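Local coordinates for endoglucanase A (Clostridium cellulolyticum, PDB 1EDG), which hydrolyses internal beta-1,4-glucosidic bonds of cellulose through a family 5 glycoside hydrolase catalytic domain folded as a TIM barrel, at residues K71-N76 and E366-M371. Numbering follows the deposited sequence.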
loop_
_atom_site.group_PDB
_atom_site.type_symbol
_atom_site.label_atom_id
_atom_site.label_comp_id
_atom_site.label_asym_id
_atom_site.label_seq_id
_atom_site.Cartn_x
_atom_site.Cartn_y
_atom_site.Cartn_z
ATOM N N LYS A 71 14.279 6.157 7.478
ATOM C CA LYS A 71 14.390 5.399 8.720
ATOM C C LYS A 71 14.670 6.320 9.907
ATOM O O LYS A 71 14.048 6.198 10.965
ATOM C CB LYS A 71 15.498 4.355 8.620
ATOM C CG LYS A 71 15.650 3.559 9.896
ATOM C CD LYS A 71 16.770 2.567 9.833
ATOM C CE LYS A 71 16.774 1.726 11.101
ATOM N NZ LYS A 71 15.457 1.031 11.304
ATOM N N GLN A 72 15.594 7.253 9.715
ATOM C CA GLN A 72 15.964 8.203 10.756
ATOM C C GLN A 72 14.749 8.966 11.295
ATOM O O GLN A 72 14.697 9.300 12.478
ATOM C CB GLN A 72 17.001 9.187 10.206
ATOM C CG GLN A 72 17.552 10.173 11.223
ATOM C CD GLN A 72 18.217 11.367 10.558
ATOM O OE1 GLN A 72 17.626 12.446 10.466
ATOM N NE2 GLN A 72 19.438 11.173 10.064
ATOM N N LYS A 73 13.770 9.229 10.434
ATOM C CA LYS A 73 12.570 9.946 10.844
ATOM C C LYS A 73 11.658 9.143 11.766
ATOM O O LYS A 73 10.897 9.722 12.547
ATOM C CB LYS A 73 11.768 10.397 9.625
ATOM C CG LYS A 73 11.813 11.884 9.373
ATOM C CD LYS A 73 11.343 12.673 10.584
ATOM C CE LYS A 73 11.333 14.157 10.285
ATOM N NZ LYS A 73 11.420 14.969 11.527
ATOM N N GLY A 74 11.700 7.821 11.657
ATOM C CA GLY A 74 10.848 6.998 12.498
ATOM C C GLY A 74 10.078 5.921 11.749
ATOM O O GLY A 74 9.459 5.057 12.374
ATOM N N PHE A 75 10.090 5.980 10.420
ATOM C CA PHE A 75 9.401 4.970 9.613
ATOM C C PHE A 75 10.156 3.652 9.753
ATOM O O PHE A 75 11.387 3.651 9.794
ATOM C CB PHE A 75 9.394 5.381 8.133
ATOM C CG PHE A 75 8.534 6.580 7.829
ATOM C CD1 PHE A 75 7.160 6.441 7.640
ATOM C CD2 PHE A 75 9.100 7.847 7.712
ATOM C CE1 PHE A 75 6.362 7.551 7.337
ATOM C CE2 PHE A 75 8.317 8.956 7.412
ATOM C CZ PHE A 75 6.945 8.813 7.224
ATOM N N ASN A 76 9.443 2.534 9.851
ATOM C CA ASN A 76 10.121 1.243 9.959
ATOM C C ASN A 76 9.720 0.273 8.837
ATOM O O ASN A 76 10.153 -0.882 8.809
ATOM C CB ASN A 76 9.892 0.598 11.330
ATOM C CG ASN A 76 10.924 -0.485 11.649
ATOM O OD1 ASN A 76 12.107 -0.336 11.342
ATOM N ND2 ASN A 76 10.484 -1.569 12.261
ATOM N N GLU A 366 6.091 18.898 9.818
ATOM C CA GLU A 366 5.080 18.877 10.879
ATOM C C GLU A 366 4.069 17.751 10.663
ATOM O O GLU A 366 3.629 17.115 11.620
ATOM C CB GLU A 366 4.340 20.210 10.979
ATOM C CG GLU A 366 5.209 21.400 11.378
ATOM C CD GLU A 366 5.778 22.162 10.189
ATOM O OE1 GLU A 366 5.844 21.604 9.068
ATOM O OE2 GLU A 366 6.149 23.338 10.381
ATOM N N ILE A 367 3.710 17.499 9.404
ATOM C CA ILE A 367 2.757 16.436 9.085
ATOM C C ILE A 367 3.352 15.090 9.475
ATOM O O ILE A 367 2.726 14.311 10.195
ATOM C CB ILE A 367 2.411 16.399 7.572
ATOM C CG1 ILE A 367 1.641 17.661 7.169
ATOM C CG2 ILE A 367 1.593 15.142 7.246
ATOM C CD1 ILE A 367 1.413 17.785 5.660
ATOM N N ILE A 368 4.588 14.840 9.054
ATOM C CA ILE A 368 5.217 13.560 9.355
ATOM C C ILE A 368 5.564 13.371 10.844
ATOM O O ILE A 368 5.496 12.251 11.365
ATOM C CB ILE A 368 6.400 13.225 8.372
ATOM C CG1 ILE A 368 7.741 13.217 9.078
ATOM C CG2 ILE A 368 6.379 14.126 7.146
ATOM C CD1 ILE A 368 8.147 11.840 9.490
ATOM N N ASP A 369 5.877 14.460 11.545
ATOM C CA ASP A 369 6.178 14.359 12.975
ATOM C C ASP A 369 4.899 14.028 13.745
ATOM O O ASP A 369 4.941 13.314 14.746
ATOM C CB ASP A 369 6.822 15.647 13.499
ATOM C CG ASP A 369 8.249 15.822 13.004
ATOM O OD1 ASP A 369 8.864 14.816 12.592
ATOM O OD2 ASP A 369 8.761 16.960 13.018
ATOM N N GLY A 370 3.770 14.537 13.254
ATOM C CA GLY A 370 2.482 14.254 13.866
ATOM C C GLY A 370 2.147 12.778 13.688
ATOM O O GLY A 370 1.631 12.128 14.602
ATOM N N MET A 371 2.468 12.235 12.514
ATOM C CA MET A 371 2.223 10.820 12.231
ATOM C C MET A 371 3.091 9.915 13.111
ATOM O O MET A 371 2.607 8.930 13.664
ATOM C CB MET A 371 2.479 10.508 10.756
ATOM C CG MET A 371 1.484 11.164 9.815
ATOM S SD MET A 371 1.894 10.853 8.083
ATOM C CE MET A 371 1.557 9.075 7.954
HETATM O O HOH W 1 11.403 17.805 12.550
#
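Lys73 and Asp369 are the residues whose CA atoms come nearest, 8.1 Å apart, where the C-terminal end of helix 64-73 faces helix 365-374. At that end Gly74, with a phi of 132°, closes a Schellman motif and turns the chain toward barrel strand 77-80. The gap between the backbones is bridged by side chains. Lys73 bends about its CB-CG bond (chi2 -56°) and then runs extended, its aliphatic part passing obliquely over Ile368, with Lys73 CD a tight 3.5 Å from Ile368 CD1. Ile368 CD1 also lies 3.6 Å from Phe75 CE2, packing obliquely against the ring. Phe362 of strand 361-362 touches all three side chains, and Trp33, on barrel strand 32-34, meets the Phe75 ring with the planes about 60° apart. Beyond this apolar patch, Lys73 NZ forms a salt bridge with Asp369 OD1, 2.8 Å away, using that oxygen's syn lone pair. One water accepts from Lys73 NZ at 3.0 Å and donates to Asp369 OD2 at 2.8 Å, closing a cycle with the ammonium and the carboxylate. Tyr2 OH is also hydrogen-bonded to Asp369 OD2; with both carboxylate oxygens engaged, the group's rotation is probably restricted, and the nearby ammonium should favour its ionised form.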